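Local structure of succinylglutamate desuccinylase/aspartoacylase (Ruegeria sp. TM1040, 3NA6) at residues Glu163-Val166 / Leu167-Ala170; Met216-Ala219 / Arg220-Ala223; Met316-Ser319 / Gly320-Ala323. The protein is probably a metal-dependent hydrolase of the succinylglutamate desuccinylase/aspartoacylase family, which cleaves the amide bond of N-acylated amino acids. All coordinates share one frame; numbering follows the deposited sequence.

Contact 1 of 3, residues Glu163-Val166 / Leu167-Ala170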
loop_
_atom_site.group_PDB
_atom_site.type_symbol
_atom_site.label_atom_id
_atom_site.label_comp_id
_atom_site.label_asym_id
_atom_site.label_seq_id
_atom_site.Cartn_x
_atom_site.Cartn_y
_atom_site.Cartn_z
ATOM N N GLU A 163 -40.671 -19.154 -9.667
ATOM C CA GLU A 163 -41.830 -19.214 -10.561
ATOM C C GLU A 163 -42.178 -20.633 -10.982
ATOM O O GLU A 163 -43.352 -20.954 -11.106
ATOM C CB GLU A 163 -41.591 -18.399 -11.839
ATOM C CG GLU A 163 -41.412 -16.888 -11.637
ATOM C CD GLU A 163 -42.656 -16.187 -11.109
ATOM O OE1 GLU A 163 -43.773 -16.751 -11.217
ATOM O OE2 GLU A 163 -42.515 -15.057 -10.592
ATOM N N ASP A 164 -41.175 -21.467 -11.266
ATOM C CA ASP A 164 -41.426 -22.891 -11.581
ATOM C C ASP A 164 -41.668 -23.654 -10.267
ATOM O O ASP A 164 -40.705 -24.011 -9.565
ATOM C CB ASP A 164 -40.228 -23.492 -12.321
ATOM C CG ASP A 164 -40.448 -24.938 -12.732
ATOM O OD1 ASP A 164 -41.365 -25.546 -12.163
ATOM O OD2 ASP A 164 -39.680 -25.476 -13.592
ATOM N N LYS A 165 -42.941 -23.892 -9.938
ATOM C CA LYS A 165 -43.306 -24.506 -8.644
ATOM C C LYS A 165 -42.922 -25.975 -8.543
ATOM O O LYS A 165 -42.785 -26.513 -7.448
ATOM C CB LYS A 165 -44.791 -24.292 -8.329
ATOM C CG LYS A 165 -45.220 -22.797 -8.260
ATOM C CD LYS A 165 -44.401 -22.051 -7.183
ATOM C CE LYS A 165 -44.646 -20.550 -7.159
ATOM N NZ LYS A 165 -43.693 -19.947 -6.223
ATOM N N VAL A 166 -42.736 -26.634 -9.679
ATOM C CA VAL A 166 -42.268 -28.020 -9.673
ATOM C C VAL A 166 -40.785 -28.048 -9.232
ATOM O O VAL A 166 -40.404 -28.840 -8.370
ATOM C CB VAL A 166 -42.495 -28.710 -11.046
ATOM C CG1 VAL A 166 -41.852 -30.110 -11.069
ATOM C CG2 VAL A 166 -44.049 -28.783 -11.371
ATOM N N LEU A 167 -39.967 -27.166 -9.807
ATOM C CA LEU A 167 -38.571 -27.033 -9.412
ATOM C C LEU A 167 -38.465 -26.532 -7.960
ATOM O O LEU A 167 -37.597 -26.964 -7.217
ATOM C CB LEU A 167 -37.850 -26.076 -10.358
ATOM C CG LEU A 167 -36.374 -25.762 -10.123
ATOM C CD1 LEU A 167 -35.576 -27.039 -10.165
ATOM C CD2 LEU A 167 -35.884 -24.736 -11.191
ATOM N N GLN A 168 -39.368 -25.628 -7.575
ATOM C CA GLN A 168 -39.383 -25.102 -6.228
ATOM C C GLN A 168 -39.532 -26.245 -5.239
ATOM O O GLN A 168 -38.828 -26.303 -4.238
ATOM C CB GLN A 168 -40.521 -24.094 -6.048
ATOM C CG GLN A 168 -40.598 -23.460 -4.643
ATOM C CD GLN A 168 -41.768 -22.516 -4.473
ATOM O OE1 GLN A 168 -41.842 -21.469 -5.129
ATOM N NE2 GLN A 168 -42.714 -22.888 -3.598
ATOM N N ASP A 169 -40.447 -27.169 -5.525
ATOM C CA ASP A 169 -40.648 -28.294 -4.652
ATOM C C ASP A 169 -39.420 -29.202 -4.643
ATOM O O ASP A 169 -39.116 -29.789 -3.616
ATOM C CB ASP A 169 -41.884 -29.100 -5.047
ATOM C CG ASP A 169 -43.184 -28.411 -4.674
ATOM O OD1 ASP A 169 -43.153 -27.421 -3.905
ATOM O OD2 ASP A 169 -44.236 -28.879 -5.154
ATOM N N ALA A 170 -38.757 -29.358 -5.784
ATOM C CA ALA A 170 -37.566 -30.201 -5.868
ATOM C C ALA A 170 -36.435 -29.598 -5.030
ATOM O O ALA A 170 -35.756 -30.305 -4.261
ATOM C CB ALA A 170 -37.123 -30.371 -7.334
HETATM O O HOH W 1 -44.929 -20.525 -3.525
HETATM O O HOH W 2 -44.070 -25.435 -5.095
#
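Asp164 meets Leu167 across the first turn of helix 165-178, where it is the N-cap. Asp164 OD1 accepts from Leu167 N at 3.2 Å. The bond is nearly straight, but the N-H reaches OD1 from above the carboxylate plane. The same OD1 takes a weak bond from Val166 N. CG lies anti to the backbone N (chi1 -177°), which carries the carboxylate back over these amides. The Leu167 side chain crosses it at about a right angle, with Leu167 CB 3.7 Å from Asp164 CG. Asp164 O accepts from Gln168 N at 2.9 Å, the first i to i+4 backbone bond here.

The Lys165 chain bends at chi2 (-59°) and then runs extended alongside the Gln168 chain, both reaching in one direction. Lys165 NZ donates to Gln168 OE1 at 2.6 Å, tilted 22° from the carbonyl plane. Water 1 accepts from both Lys165 NZ and Gln168 NE2, closing a small ring. Leu162 continues this network, its O accepting from Lys165 NZ and its N donating to Gln168 OE1. Replacing Gln168 by an alanine removes OE1 and NE2, and Lys165 NZ and Leu162 N would probably lose their common acceptor and water 1 a donor, leaving the lysine end freer to move. Lys165 O accepts from Asp169 N, and water 2 links that carbonyl to Asp169 OD1. Val166 O accepts from Ala170 N at 3.1 Å.

Helix 165-178 is the crossover between strands 156-160 and 182-186, and buried Leu167 packs its start on Val205 of strand 205-210. The carboxylate at the N-cap satisfies a first-turn amide and probably interacts well with the positive end of the helix dipole. With neutral oxygens as its partners here, the lysine ammonium is likely to keep its full positive charge.

Contact 2 of 3, residues Met216-Ala219 / Arg220-Ala223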
loop_
_atom_site.group_PDB
_atom_site.type_symbol
_atom_site.label_atom_id
_atom_site.label_comp_id
_atom_site.label_asym_id
_atom_site.label_seq_id
_atom_site.Cartn_x
_atom_site.Cartn_y
_atom_site.Cartn_z
HETATM N N MSE A 216 -14.112 -18.170 9.836
HETATM C CA MSE A 216 -13.612 -19.327 10.566
HETATM C C MSE A 216 -14.649 -20.407 10.466
HETATM O O MSE A 216 -15.768 -20.167 10.035
HETATM C CB MSE A 216 -13.405 -18.988 12.046
HETATM C CG MSE A 216 -14.662 -18.561 12.760
HETATM SE SE MSE A 216 -15.615 -20.012 13.642
HETATM C CE MSE A 216 -14.433 -20.311 15.147
ATOM N N SER A 217 -14.276 -21.596 10.898
ATOM C CA SER A 217 -15.235 -22.642 11.114
ATOM C C SER A 217 -14.868 -23.507 12.318
ATOM O O SER A 217 -13.728 -23.573 12.710
ATOM C CB SER A 217 -15.370 -23.501 9.846
ATOM O OG SER A 217 -14.196 -24.254 9.617
ATOM N N THR A 218 -15.876 -24.191 12.855
ATOM C CA THR A 218 -15.770 -25.031 14.035
ATOM C C THR A 218 -15.961 -26.491 13.614
ATOM O O THR A 218 -16.424 -26.759 12.495
ATOM C CB THR A 218 -16.866 -24.658 15.075
ATOM O OG1 THR A 218 -18.162 -24.908 14.523
ATOM C CG2 THR A 218 -16.776 -23.168 15.507
ATOM N N ALA A 219 -15.631 -27.426 14.503
ATOM C CA ALA A 219 -15.917 -28.839 14.254
ATOM C C ALA A 219 -17.414 -29.034 14.036
ATOM O O ALA A 219 -17.821 -29.805 13.159
ATOM C CB ALA A 219 -15.423 -29.746 15.392
ATOM N N ARG A 220 -18.248 -28.340 14.818
ATOM C CA ARG A 220 -19.716 -28.459 14.655
ATOM C C ARG A 220 -20.156 -27.957 13.288
ATOM O O ARG A 220 -20.962 -28.611 12.617
ATOM C CB ARG A 220 -20.499 -27.703 15.747
ATOM C CG ARG A 220 -22.063 -27.826 15.628
ATOM C CD ARG A 220 -22.781 -26.720 16.448
ATOM N NE ARG A 220 -24.230 -26.626 16.197
ATOM C CZ ARG A 220 -24.849 -25.561 15.698
ATOM N NH1 ARG A 220 -24.167 -24.473 15.407
ATOM N NH2 ARG A 220 -26.165 -25.566 15.524
ATOM N N SER A 221 -19.635 -26.806 12.864
ATOM C CA SER A 221 -20.088 -26.227 11.585
ATOM C C SER A 221 -19.535 -27.025 10.394
ATOM O O SER A 221 -20.260 -27.264 9.406
ATOM C CB SER A 221 -19.788 -24.714 11.474
ATOM O OG SER A 221 -18.403 -24.435 11.361
ATOM N N ASN A 222 -18.274 -27.458 10.511
ATOM C CA ASN A 222 -17.678 -28.344 9.541
ATOM C C ASN A 222 -18.491 -29.640 9.462
ATOM O O ASN A 222 -18.728 -30.159 8.350
ATOM C CB ASN A 222 -16.223 -28.703 9.877
ATOM C CG ASN A 222 -15.269 -27.540 9.797
ATOM O OD1 ASN A 222 -15.489 -26.578 9.069
ATOM N ND2 ASN A 222 -14.152 -27.649 10.538
ATOM N N ALA A 223 -18.949 -30.159 10.615
ATOM C CA ALA A 223 -19.714 -31.413 10.584
ATOM C C ALA A 223 -21.108 -31.204 9.917
ATOM O O ALA A 223 -21.600 -32.095 9.224
ATOM C CB ALA A 223 -19.820 -32.033 11.982
HETATM O O HOH W 3 -11.977 -25.481 11.413
#
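Thr218 and Ser221 form a capping box at the start of helix 219-235. Thr218 OG1 accepts from Ser221 N at 2.9 Å. In return, Ser221 OG accepts from Thr218 N at 2.9 Å, in a nearly straight bond (165°). Thr218 OG1 sits between its own N and carbonyl carbon (chi1 63°), which turns it toward the helix and onto Ser221 N. Ser221 OG also bonds to Glu64 OE2 on helix 64-75.

The first helical carbonyls are taken as well. Thr218 O accepts from Asn222 N at 2.8 Å, and Ala219 O accepts from Ala223 N. Just before the cap, buried Ser217 OG donates to Asn222 OD1 at 2.7 Å. The NH2 end of the Asn222 side chain is met by water 3, which accepts from Asn222 ND2 and donates to Ser217 O.

In the second subunit, Arg311 NH1 donates to Ser217 O, and the two carboxylate oxygens of Asp273 accept from Ala219 N and Arg220 N. Four backbone amides at the helix start are thus paired, two within the box and two across the interface, where a carboxylate at this positive helix end probably gives the subunit contact a favourable electrostatic term.

Contact 3 of 3, residues Met316-Ser319 / Gly320-Ala323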
loop_
_atom_site.group_PDB
_atom_site.type_symbol
_atom_site.label_atom_id
_atom_site.label_comp_id
_atom_site.label_asym_id
_atom_site.label_seq_id
_atom_site.Cartn_x
_atom_site.Cartn_y
_atom_site.Cartn_z
HETATM N N MSE A 316 -15.735 -3.819 15.813
HETATM C CA MSE A 316 -15.954 -2.466 15.380
HETATM C C MSE A 316 -17.020 -2.573 14.296
HETATM O O MSE A 316 -16.933 -3.466 13.428
HETATM C CB MSE A 316 -14.625 -1.956 14.813
HETATM C CG MSE A 316 -14.519 -0.506 14.666
HETATM SE SE MSE A 316 -14.317 0.418 16.400
HETATM C CE MSE A 316 -14.907 2.063 15.495
ATOM N N ILE A 317 -18.034 -1.695 14.354
ATOM C CA ILE A 317 -19.067 -1.632 13.351
ATOM C C ILE A 317 -18.960 -0.276 12.639
ATOM O O ILE A 317 -18.476 0.690 13.209
ATOM C CB ILE A 317 -20.472 -1.882 13.958
ATOM C CG1 ILE A 317 -21.525 -2.043 12.844
ATOM C CG2 ILE A 317 -20.841 -0.741 14.997
ATOM C CD1 ILE A 317 -22.914 -2.608 13.354
ATOM N N LYS A 318 -19.362 -0.237 11.376
ATOM C CA LYS A 318 -19.324 0.980 10.580
ATOM C C LYS A 318 -20.710 1.477 10.253
ATOM O O LYS A 318 -21.661 0.706 10.167
ATOM C CB LYS A 318 -18.588 0.715 9.284
ATOM C CG LYS A 318 -17.187 0.266 9.536
ATOM C CD LYS A 318 -16.378 0.318 8.274
ATOM C CE LYS A 318 -16.513 -0.959 7.541
ATOM N NZ LYS A 318 -15.841 -1.985 8.369
ATOM N N SER A 319 -20.809 2.775 10.030
ATOM C CA SER A 319 -22.012 3.346 9.497
ATOM C C SER A 319 -22.457 2.595 8.230
ATOM O O SER A 319 -21.665 2.312 7.317
ATOM C CB SER A 319 -21.793 4.828 9.217
ATOM O OG SER A 319 -23.032 5.428 8.972
ATOM N N GLY A 320 -23.729 2.206 8.224
ATOM C CA GLY A 320 -24.322 1.484 7.122
ATOM C C GLY A 320 -24.222 -0.036 7.227
ATOM O O GLY A 320 -24.743 -0.725 6.355
ATOM N N ASP A 321 -23.543 -0.563 8.257
ATOM C CA ASP A 321 -23.440 -2.035 8.450
ATOM C C ASP A 321 -24.744 -2.588 8.995
ATOM O O ASP A 321 -25.368 -1.972 9.871
ATOM C CB ASP A 321 -22.309 -2.424 9.412
ATOM C CG ASP A 321 -20.917 -2.201 8.830
ATOM O OD1 ASP A 321 -20.800 -1.946 7.626
ATOM O OD2 ASP A 321 -19.918 -2.256 9.588
ATOM N N CYS A 322 -25.145 -3.759 8.506
ATOM C CA CYS A 322 -26.244 -4.498 9.116
ATOM C C CYS A 322 -25.833 -5.057 10.477
ATOM O O CYS A 322 -24.991 -5.938 10.550
ATOM C CB CYS A 322 -26.691 -5.627 8.218
ATOM S SG CYS A 322 -28.163 -6.470 8.872
ATOM N N ALA A 323 -26.442 -4.557 11.548
ATOM C CA ALA A 323 -26.111 -4.996 12.917
ATOM C C ALA A 323 -26.602 -6.408 13.242
ATOM O O ALA A 323 -25.925 -7.161 13.912
ATOM C CB ALA A 323 -26.699 -4.021 13.949
HETATM O O HOH W 4 -21.274 -0.043 5.713
#
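Asp321 bonds back to Lys318 twice, once through its side chain and once through its backbone. Asp321 OD2 accepts from Lys318 N at 2.8 Å, the N-H coming from above the carboxylate plane, 55° out of it. Asp321 N donates to Lys318 O at 3.0 Å and closes a type II beta turn. The Asp321 CG lies anti to the carbonyl carbon (chi1 -71°), which folds the carboxylate back across the mouth of the turn. Water 4 lies 2.7 Å from Asp321 OD1 and 2.9 Å from Ser319 O.

Lys318 NZ stands 4.3 Å from Asp321 OD2, too far for a salt bridge. In the third subunit, Asp31 O accepts from Lys318 NZ, and Ser32 OG bonds to the other acid oxygen, Asp321 OD1. The lysine chain still lies against the acid, with Lys318 CB 3.3 Å from Asp321 OD2. Gly320 sits at the third position of the turn with a positive phi of 90°, where a side chain would collide with Ser319 O.

Farther out the contact is apolar. The Ile317 and Asp321 side chains run antiparallel alongside one another, with Ile317 CG1 3.5 Å from Asp321 CB. Ile317 CD1 reaches on to Ala323 CB at 4.1 Å. Phe268 of strand 266-270 packs on both Ile317 and Ala323, His312 touches Ile317 and Asp321, and Cys322, which points away from the turn, is tied to Cys258 by a disulfide.

The turn is thus a tight connection from strand 316-317 to strand 322-327, which belong to different antiparallel sheets. The same buried carboxylate takes part in both the turn and the subunit contact, and its charge is probably moderated by the donors around it.

The three contacts follow one another along the chain without overlapping. Contacts 1 and 2 lie in the family's catalytic domain, each at the N-terminal end of a helix, 165-178 and 219-235. Their centres are about 31 Å apart. Strand 205-210 of the large mixed sheet relates them: contact 1 packs on it, and contact 2 lies in the loop that follows it and the helix beyond. Contact 3 joins the two smaller antiparallel sheets, about 26 Å from contact 2 and 36 Å from contact 1, between centres. No two touch. Contacts 2 and 3 both meet neighbouring subunits, whereas contact 1 touches none, so subunit interfaces draw on both the catalytic domain and the C-terminal antiparallel sheets.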